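Local coordinates for carbon dioxide concentrating mechanism protein (Thermosynechococcus elongatus, PDB 4N8F), which probably forms the pentameric vertices of the beta-carboxysome shell, the polyhedral compartment in which RuBisCO is sequestered, at the interface of chains A and B. Residues are numbered along the deposited sequence; one frame, centred on the assembly and turned at random. Chains: chain A/B, Carbon dioxide concentrating mechanism protein.

The four contacts are patches of one subunit interface in the CcmL homopentamer. Contacts 1 and 2 have C-alpha centres about 8 Å apart and share A:Ile3 and B:Val42. The C-alpha centres of contacts 2 and 3 are also about 8 Å apart, and these share A:Val85 and B:Val10. Contact 2 joins the tyrosine site of contact 1 to the strand pairing of contact 3. The C-alpha centre of contact 4 lies about 11 Å from that of contact 2 and 18 Å from that of contact 3. Strand 2-11 serves both sides, through A:Ile3 and B:Val10. The partners are unlike surfaces of one protein, which suits a closed ring.

Contact 1: the interface of chains A and B. Residues chain A 2-3, 30-31; chain B 40, 42.
A:Ile3 and B:Val42 meet at the apolar centre, where their side chains cross at about a right angle. The tip CD1 of A:Ile3 lies 3.7 Å from CG2 of B:Val42. The same methyl reaches the B:Tyr40 ring, 4.0 Å from CE2. CG1 of A:Ile3 is anti to its carbonyl carbon (chi1 -64°), which points this branch at chain B. B:Tyr40 then reaches outward into chain A. The backbone N of A:Ile3, in strand 2-11, donates to OH of B:Tyr40 at 3.0 Å. This N lies at the ring edge, in its plane. OH of B:Tyr40 in turn donates to the carbonyl O of A:Leu30, at the end of strand 24-30, over 3.0 Å. It approaches in the carbonyl plane, with a C=O...O angle of 147°. This probably holds the phenol in place, though the carbonyl O of A:Ile3, 3.1 Å from OH of B:Tyr40, may compete for its hydrogen. A phenylalanine here would probably leave the N-H of A:Ile3 and the carbonyl of A:Leu30 without this shared partner. At the polar rim, A:Lys2 bends at chi2 (-80°), with its CD 3.9 Å from OH of B:Tyr40. Its amine nitrogen NZ donates to the backbone O of B:Tyr40 at 3.1 Å, nearly in line with the C=O bond. The site ties strand 39-45 of one subunit to two strands of its neighbour and so contributes to the cohesion of the pentamer.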
loop_
_atom_site.group_PDB
_atom_site.type_symbol
_atom_site.label_atom_id
_atom_site.label_comp_id
_atom_site.label_asym_id
_atom_site.label_seq_id
_atom_site.Cartn_x
_atom_site.Cartn_y
_atom_site.Cartn_z
ATOM N N LYS A 2 4.530 -3.894 11.614
ATOM C CA LYS A 2 5.688 -3.154 12.060
ATOM C C LYS A 2 5.730 -3.082 13.554
ATOM O O LYS A 2 4.721 -3.133 14.228
ATOM C CB LYS A 2 5.646 -1.724 11.526
ATOM C CG LYS A 2 5.642 -1.638 10.016
ATOM C CD LYS A 2 7.049 -1.823 9.435
ATOM C CE LYS A 2 6.896 -1.994 7.915
ATOM N NZ LYS A 2 8.153 -2.297 7.219
ATOM N N ILE A 3 6.925 -2.952 14.085
ATOM C CA ILE A 3 7.117 -2.679 15.479
ATOM C C ILE A 3 7.106 -1.162 15.699
ATOM O O ILE A 3 7.728 -0.411 14.952
ATOM C CB ILE A 3 8.444 -3.296 15.964
ATOM C CG1 ILE A 3 8.403 -4.820 15.845
ATOM C CG2 ILE A 3 8.693 -2.899 17.402
ATOM C CD1 ILE A 3 9.777 -5.454 15.665
ATOM N N LEU A 30 9.861 1.811 14.980
ATOM C CA LEU A 30 11.203 1.390 15.267
ATOM C C LEU A 30 11.951 1.063 13.991
ATOM O O LEU A 30 11.478 0.255 13.191
ATOM C CB LEU A 30 11.160 0.133 16.110
ATOM C CG LEU A 30 12.495 -0.514 16.400
ATOM C CD1 LEU A 30 13.342 0.354 17.328
ATOM C CD2 LEU A 30 12.245 -1.865 17.019
ATOM N N GLY A 31 13.149 1.619 13.826
ATOM C CA GLY A 31 13.863 1.448 12.577
ATOM C C GLY A 31 15.095 0.569 12.608
ATOM O O GLY A 31 15.036 -0.661 12.495
ATOM N N TYR B 40 12.866 -4.249 7.908
ATOM C CA TYR B 40 12.372 -5.484 8.487
ATOM C C TYR B 40 10.820 -5.490 8.369
ATOM O O TYR B 40 10.166 -4.446 8.213
ATOM C CB TYR B 40 12.771 -5.528 9.971
ATOM C CG TYR B 40 11.890 -4.560 10.741
ATOM C CD1 TYR B 40 12.238 -3.221 10.850
ATOM C CD2 TYR B 40 10.608 -4.958 11.230
ATOM C CE1 TYR B 40 11.399 -2.321 11.493
ATOM C CE2 TYR B 40 9.743 -4.057 11.867
ATOM C CZ TYR B 40 10.140 -2.736 12.004
ATOM O OH TYR B 40 9.313 -1.803 12.619
ATOM N N VAL B 42 7.562 -7.735 10.484
ATOM C CA VAL B 42 7.049 -8.812 11.286
ATOM C C VAL B 42 5.856 -9.463 10.543
ATOM O O VAL B 42 4.848 -8.798 10.156
ATOM C CB VAL B 42 6.667 -8.304 12.683
ATOM C CG1 VAL B 42 6.089 -9.440 13.536
ATOM C CG2 VAL B 42 7.883 -7.689 13.372
#

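Contact 2: the interface of chains A and B. Residues chain A 1, 3, 56, 82, 85; chain B 10, 24, 42-44.
A:Met1, just ahead of strand 2-11, pairs with B:Val42 in strand 39-45, while A:Leu56 of strand 54-59 faces B:Phe24 of strand 23-30. A:Ile82, in the loop before strand 84-87, meets B:Val10 of strand 2-11. Two backbone bonds join the first pair. The terminal N of A:Met1 donates to O of B:Val42 at 2.7 Å, and N of B:Val42 donates to O of A:Met1 at 2.9 Å. The A:Met1 side chain bends at chi2 and chi3 (77° and 80°), which curls its thioether past the same B:Val42 carbonyl. Its terminal methyl CE ends 3.8 Å from CD1 of B:Phe24. A:Leu56 sends its two methyls to different partners. CD1 sits over the centre of one face of the B:Phe24 ring, 3.9 Å above the plane. CD2 packs 3.8 Å from CG1 of B:Val42. An alanine in place of B:Phe24 would probably open a gap beneath CD1 of A:Leu56 and leave the A:Met1 methyl without its aromatic neighbour. Farther along, CG1 of A:Ile82 touches the methyl CG1 of B:Val10 at 3.8 Å. A:Ile3 adds its tip beside B:Val42. The site gives the subunit interface an apolar core and fixes the N-terminus of one chain on its neighbour, which supports the pentameric ring.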
loop_
_atom_site.group_PDB
_atom_site.type_symbol
_atom_site.label_atom_id
_atom_site.label_comp_id
_atom_site.label_asym_id
_atom_site.label_seq_id
_atom_site.Cartn_x
_atom_site.Cartn_y
_atom_site.Cartn_z
ATOM N N MET A 1 3.432 -6.611 9.387
ATOM C CA MET A 1 3.282 -5.688 10.568
ATOM C C MET A 1 4.613 -4.984 10.862
ATOM O O MET A 1 5.695 -5.459 10.460
ATOM C CB MET A 1 2.860 -6.458 11.828
ATOM C CG MET A 1 1.446 -7.055 11.782
ATOM S SD MET A 1 1.334 -8.573 10.778
ATOM C CE MET A 1 1.970 -9.795 11.911
ATOM N N ILE A 3 6.925 -2.952 14.085
ATOM C CA ILE A 3 7.117 -2.679 15.479
ATOM C C ILE A 3 7.106 -1.162 15.699
ATOM O O ILE A 3 7.728 -0.411 14.952
ATOM C CB ILE A 3 8.444 -3.296 15.964
ATOM C CG1 ILE A 3 8.403 -4.820 15.845
ATOM C CG2 ILE A 3 8.693 -2.899 17.402
ATOM C CD1 ILE A 3 9.777 -5.454 15.665
ATOM N N LEU A 56 2.892 -4.302 17.887
ATOM C CA LEU A 56 2.779 -4.648 16.489
ATOM C C LEU A 56 1.635 -3.862 15.942
ATOM O O LEU A 56 0.563 -3.829 16.514
ATOM C CB LEU A 56 2.497 -6.132 16.286
ATOM C CG LEU A 56 3.640 -7.051 16.688
ATOM C CD1 LEU A 56 3.184 -8.483 16.434
ATOM C CD2 LEU A 56 4.909 -6.732 15.899
ATOM N N ILE A 82 3.945 -6.072 22.593
ATOM C CA ILE A 82 5.108 -6.930 22.488
ATOM C C ILE A 82 5.735 -7.258 23.852
ATOM O O ILE A 82 5.993 -6.366 24.655
ATOM C CB ILE A 82 6.155 -6.303 21.555
ATOM C CG1 ILE A 82 5.668 -6.400 20.117
ATOM C CG2 ILE A 82 7.448 -7.067 21.629
ATOM C CD1 ILE A 82 6.501 -5.606 19.154
ATOM N N VAL A 85 11.167 -9.651 21.620
ATOM C CA VAL A 85 11.665 -9.605 20.288
ATOM C C VAL A 85 13.022 -10.210 20.359
ATOM O O VAL A 85 13.844 -9.845 21.238
ATOM C CB VAL A 85 11.859 -8.181 19.790
ATOM C CG1 VAL A 85 12.176 -8.215 18.312
ATOM C CG2 VAL A 85 10.634 -7.337 20.072
ATOM N N VAL B 10 8.856 -12.645 17.440
ATOM C CA VAL B 10 8.157 -11.754 18.362
ATOM C C VAL B 10 7.111 -12.568 19.078
ATOM O O VAL B 10 6.452 -13.433 18.478
ATOM C CB VAL B 10 7.456 -10.605 17.621
ATOM C CG1 VAL B 10 6.737 -9.687 18.585
ATOM C CG2 VAL B 10 8.470 -9.829 16.803
ATOM N N PHE B 24 4.869 -15.209 15.022
ATOM C CA PHE B 24 5.432 -14.019 14.378
ATOM C C PHE B 24 6.951 -14.121 14.129
ATOM O O PHE B 24 7.757 -14.323 15.080
ATOM C CB PHE B 24 5.200 -12.817 15.273
ATOM C CG PHE B 24 3.746 -12.573 15.616
ATOM C CD1 PHE B 24 2.815 -12.286 14.616
ATOM C CD2 PHE B 24 3.325 -12.569 16.931
ATOM C CE1 PHE B 24 1.485 -12.035 14.921
ATOM C CE2 PHE B 24 2.001 -12.304 17.247
ATOM C CZ PHE B 24 1.075 -12.031 16.242
ATOM N N VAL B 42 7.562 -7.735 10.484
ATOM C CA VAL B 42 7.049 -8.812 11.286
ATOM C C VAL B 42 5.856 -9.463 10.543
ATOM O O VAL B 42 4.848 -8.798 10.156
ATOM C CB VAL B 42 6.667 -8.304 12.683
ATOM C CG1 VAL B 42 6.089 -9.440 13.536
ATOM C CG2 VAL B 42 7.883 -7.689 13.372
ATOM N N ALA B 43 5.956 -10.777 10.387
ATOM C CA ALA B 43 5.016 -11.525 9.577
ATOM C C ALA B 43 4.504 -12.757 10.301
ATOM O O ALA B 43 5.221 -13.401 11.111
ATOM C CB ALA B 43 5.660 -11.919 8.262
ATOM N N ALA B 44 3.250 -13.082 10.010
ATOM C CA ALA B 44 2.707 -14.359 10.416
ATOM C C ALA B 44 3.440 -15.436 9.652
ATOM O O ALA B 44 3.750 -15.268 8.488
ATOM C CB ALA B 44 1.220 -14.449 10.147
#

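Contact 3: the interface of chains A and B. Residues chain A 84-88; chain B 7-10, 26.
B:Thr9 has its hydroxyl OG1 in the crowded position, between the backbone N and the carbonyl carbon (chi1 66°), and this turns it towards A:Ser86. The side chain of A:Ser86, with chi1 at 94°, brings OG to meet it. The two hydroxyls form a hydrogen bond tip to tip, with OG of A:Ser86 3.2 Å from OG1 of B:Thr9. Which one donates is not decided. A water extends the polar row, lying 2.6 Å from OG1 of A:Thr84 and 2.9 Å from OG1 of B:Thr9. The B:Thr9 hydroxyl therefore has partners in both a side chain and a water. Beneath these groups, strand 84-87 of chain A runs antiparallel to strand 2-11 of chain B. N of A:Ser86 donates to O of B:Thr9 at 2.9 Å, and N of B:Thr9 donates back to O of A:Ser86 at 2.9 Å. B:Gly8 forms an antiparallel bridge with A:Arg87. Past the strand end, N of A:Asp88 donates to O of B:Cys7 at 2.7 Å. The aliphatic start of A:Arg87 lies alongside the same carbonyl, with CG 3.7 Å from O of B:Cys7. The site continues beta-sheet pairing from one subunit into the next and so links neighbours around the pentamer.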
loop_
_atom_site.group_PDB
_atom_site.type_symbol
_atom_site.label_atom_id
_atom_site.label_comp_id
_atom_site.label_asym_id
_atom_site.label_seq_id
_atom_site.Cartn_x
_atom_site.Cartn_y
_atom_site.Cartn_z
ATOM N N THR A 84 8.411 -9.923 23.866
ATOM C CA THR A 84 9.787 -10.187 23.443
ATOM C C THR A 84 9.980 -10.127 21.945
ATOM O O THR A 84 9.092 -10.497 21.132
ATOM C CB THR A 84 10.337 -11.569 23.893
ATOM O OG1 THR A 84 9.815 -12.617 23.056
ATOM C CG2 THR A 84 10.028 -11.859 25.386
ATOM N N VAL A 85 11.167 -9.651 21.620
ATOM C CA VAL A 85 11.665 -9.605 20.288
ATOM C C VAL A 85 13.022 -10.210 20.359
ATOM O O VAL A 85 13.844 -9.845 21.238
ATOM C CB VAL A 85 11.859 -8.181 19.790
ATOM C CG1 VAL A 85 12.176 -8.215 18.312
ATOM C CG2 VAL A 85 10.634 -7.337 20.072
ATOM N N SER A 86 13.280 -11.130 19.444
ATOM C CA SER A 86 14.574 -11.777 19.441
ATOM C C SER A 86 15.098 -11.672 18.030
ATOM O O SER A 86 14.371 -11.936 17.093
ATOM C CB SER A 86 14.488 -13.233 19.946
ATOM O OG SER A 86 14.332 -14.158 18.880
ATOM N N ARG A 87 16.343 -11.224 17.899
ATOM C CA ARG A 87 17.060 -11.221 16.633
ATOM C C ARG A 87 18.092 -12.334 16.758
ATOM O O ARG A 87 18.855 -12.361 17.717
ATOM C CB ARG A 87 17.748 -9.865 16.379
ATOM C CG ARG A 87 17.768 -9.413 14.916
ATOM C CD ARG A 87 19.071 -8.721 14.548
ATOM N NE ARG A 87 20.190 -9.663 14.577
ATOM C CZ ARG A 87 21.466 -9.353 14.336
ATOM N NH1 ARG A 87 21.832 -8.108 14.044
ATOM N NH2 ARG A 87 22.391 -10.304 14.394
ATOM N N ASP A 88 18.094 -13.254 15.805
ATOM C CA ASP A 88 18.978 -14.390 15.842
ATOM C C ASP A 88 19.023 -14.999 17.267
ATOM O O ASP A 88 18.035 -15.523 17.732
ATOM C CB ASP A 88 20.362 -13.984 15.285
ATOM C CG ASP A 88 21.335 -15.162 15.186
ATOM O OD1 ASP A 88 20.910 -16.294 15.521
ATOM O OD2 ASP A 88 22.519 -14.958 14.782
ATOM N N CYS B 7 15.035 -13.547 10.469
ATOM C CA CYS B 7 16.123 -13.203 11.392
ATOM C C CYS B 7 15.680 -12.981 12.832
ATOM O O CYS B 7 16.521 -12.654 13.665
ATOM C CB CYS B 7 16.885 -11.992 10.890
ATOM S SG CYS B 7 15.815 -10.568 10.747
ATOM N N GLY B 8 14.400 -13.217 13.154
ATOM C CA GLY B 8 13.951 -13.157 14.558
ATOM C C GLY B 8 12.553 -13.683 14.834
ATOM O O GLY B 8 11.914 -14.299 13.951
ATOM N N THR B 9 12.079 -13.435 16.059
ATOM C CA THR B 9 10.706 -13.743 16.431
ATOM C C THR B 9 10.174 -12.688 17.351
ATOM O O THR B 9 10.917 -11.907 17.919
ATOM C CB THR B 9 10.573 -15.048 17.210
ATOM O OG1 THR B 9 11.229 -14.884 18.471
ATOM C CG2 THR B 9 11.226 -16.180 16.471
ATOM N N VAL B 10 8.856 -12.645 17.440
ATOM C CA VAL B 10 8.157 -11.754 18.362
ATOM C C VAL B 10 7.111 -12.568 19.078
ATOM O O VAL B 10 6.452 -13.433 18.478
ATOM C CB VAL B 10 7.456 -10.605 17.621
ATOM C CG1 VAL B 10 6.737 -9.687 18.585
ATOM C CG2 VAL B 10 8.470 -9.829 16.803
ATOM N N VAL B 26 10.387 -12.105 12.623
ATOM C CA VAL B 26 11.022 -10.882 12.142
ATOM C C VAL B 26 11.743 -11.230 10.863
ATOM O O VAL B 26 12.507 -12.185 10.821
ATOM C CB VAL B 26 12.039 -10.349 13.127
ATOM C CG1 VAL B 26 12.527 -8.976 12.689
ATOM C CG2 VAL B 26 11.370 -10.270 14.476
HETATM O O HOH W 1 11.227 -13.376 20.964
#

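Contact 4: the interface of chains A and B. Residues chain A 46-47, 78-81; chain B 14-16, 19.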
loop_
_atom_site.group_PDB
_atom_site.type_symbol
_atom_site.label_atom_id
_atom_site.label_comp_id
_atom_site.label_asym_id
_atom_site.label_seq_id
_atom_site.Cartn_x
_atom_site.Cartn_y
_atom_site.Cartn_z
ATOM N N THR A 46 -7.616 -1.536 21.064
ATOM C CA THR A 46 -8.581 -2.133 21.968
ATOM C C THR A 46 -7.856 -2.924 23.005
ATOM O O THR A 46 -8.480 -3.369 23.984
ATOM C CB THR A 46 -9.608 -3.122 21.288
ATOM O OG1 THR A 46 -8.973 -4.359 20.949
ATOM C CG2 THR A 46 -10.257 -2.481 20.087
ATOM N N VAL A 47 -6.564 -3.146 22.799
ATOM C CA VAL A 47 -5.843 -4.047 23.710
ATOM C C VAL A 47 -5.300 -3.363 24.963
ATOM O O VAL A 47 -4.920 -4.064 25.917
ATOM C CB VAL A 47 -4.733 -4.856 23.017
ATOM C CG1 VAL A 47 -5.317 -5.667 21.859
ATOM C CG2 VAL A 47 -3.604 -4.018 22.507
ATOM N N VAL A 78 -3.141 -1.123 16.582
ATOM C CA VAL A 78 -2.337 -1.917 17.476
ATOM C C VAL A 78 -3.028 -3.260 17.512
ATOM O O VAL A 78 -4.240 -3.326 17.768
ATOM C CB VAL A 78 -2.304 -1.331 18.888
ATOM C CG1 VAL A 78 -1.544 -2.240 19.825
ATOM C CG2 VAL A 78 -1.683 0.035 18.892
ATOM N N VAL A 79 -2.300 -4.322 17.166
ATOM C CA VAL A 79 -2.851 -5.662 17.268
ATOM C C VAL A 79 -2.200 -6.521 18.342
ATOM O O VAL A 79 -2.730 -7.564 18.666
ATOM C CB VAL A 79 -2.899 -6.419 15.932
ATOM C CG1 VAL A 79 -3.678 -5.558 14.884
ATOM C CG2 VAL A 79 -1.502 -6.843 15.447
ATOM N N ALA A 80 -1.077 -6.081 18.886
ATOM C CA ALA A 80 -0.410 -6.855 19.934
ATOM C C ALA A 80 0.531 -5.938 20.679
ATOM O O ALA A 80 1.188 -5.093 20.097
ATOM C CB ALA A 80 0.363 -7.996 19.340
ATOM N N ILE A 81 0.588 -6.125 21.980
ATOM C CA ILE A 81 1.635 -5.529 22.793
ATOM C C ILE A 81 2.743 -6.549 22.868
ATOM O O ILE A 81 2.518 -7.757 23.102
ATOM C CB ILE A 81 1.130 -5.134 24.188
ATOM C CG1 ILE A 81 0.071 -4.030 24.045
ATOM C CG2 ILE A 81 2.279 -4.640 25.056
ATOM C CD1 ILE A 81 -0.720 -3.757 25.319
ATOM N N GLN B 14 -0.604 -9.996 25.439
ATOM C CA GLN B 14 -1.755 -9.074 25.322
ATOM C C GLN B 14 -1.911 -8.679 23.884
ATOM O O GLN B 14 -1.096 -7.945 23.330
ATOM C CB GLN B 14 -1.574 -7.811 26.150
ATOM C CG GLN B 14 -1.109 -8.068 27.576
ATOM C CD GLN B 14 -0.608 -6.802 28.239
ATOM O OE1 GLN B 14 -1.395 -5.891 28.536
ATOM N NE2 GLN B 14 0.727 -6.731 28.479
ATOM N N LYS B 15 -2.923 -9.239 23.249
ATOM C CA LYS B 15 -3.106 -9.064 21.818
ATOM C C LYS B 15 -4.551 -9.311 21.388
ATOM O O LYS B 15 -5.368 -9.805 22.151
ATOM C CB LYS B 15 -2.180 -10.013 21.065
ATOM C CG LYS B 15 -2.400 -11.475 21.404
ATOM C CD LYS B 15 -1.251 -12.337 20.904
ATOM C CE LYS B 15 -1.342 -13.740 21.491
ATOM N NZ LYS B 15 -0.136 -14.571 21.220
ATOM N N GLU B 16 -4.846 -9.020 20.141
ATOM C CA GLU B 16 -6.186 -9.293 19.646
ATOM C C GLU B 16 -6.497 -10.809 19.780
ATOM O O GLU B 16 -5.654 -11.661 19.489
ATOM C CB GLU B 16 -6.356 -8.812 18.195
ATOM C CG GLU B 16 -6.441 -7.302 18.083
ATOM C CD GLU B 16 -7.798 -6.734 18.373
ATOM O OE1 GLU B 16 -8.818 -7.429 18.139
ATOM O OE2 GLU B 16 -7.868 -5.587 18.849
ATOM N N LEU B 19 -5.691 -13.497 17.374
ATOM C CA LEU B 19 -4.328 -13.810 17.040
ATOM C C LEU B 19 -3.725 -14.989 17.829
ATOM O O LEU B 19 -2.541 -15.317 17.684
ATOM C CB LEU B 19 -3.446 -12.582 17.200
ATOM C CG LEU B 19 -3.728 -11.483 16.195
ATOM C CD1 LEU B 19 -2.809 -10.280 16.459
ATOM C CD2 LEU B 19 -3.473 -11.971 14.784
HETATM O O HOH W 2 -3.102 -4.220 27.921
HETATM O O HOH W 3 -6.444 -3.163 19.138
#
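B:Glu16 reaches across this subunit interface of the CcmL/EutN-family pentamer, from a loop of chain B to strand 76-81 and the 46-47 loop of chain A. Its CB lies 3.9 Å from the carbonyl O of A:Val79. CG is 3.8 Å from the same O of A:Val79. The chain then bends at chi2 (-82°), turning the carboxylate towards A:Thr46. CD comes 3.7 Å from OG1 of A:Thr46, and OE1 stays farther from that hydroxyl than OE2 does. At the tip, OE2 accepts a hydrogen bond from OG1 of A:Thr46 at 2.7 Å. The hydroxyl comes from the syn side, 32° out of the carboxylate plane. A water meets OE2 of B:Glu16 at 2.8 Å and bridges it to N of A:Thr46 and O of A:Val78. This oxygen is thus gripped by a hydroxyl and a water, which would probably favour an ionised carboxylate. The B:Glu16 backbone N donates to O of A:Val79, while N of A:Ile81 donates to O of B:Gln14 at 2.8 Å. These two bonds flank the antiparallel bridge between A:Ala80 and B:Lys15, whose CB atoms are 3.7 Å apart. CD1 of B:Leu19 touches CG2 of A:Val79 at 3.8 Å. At the other end, a second water links the B:Gln14 amide oxygen OE1 to O of A:Val47.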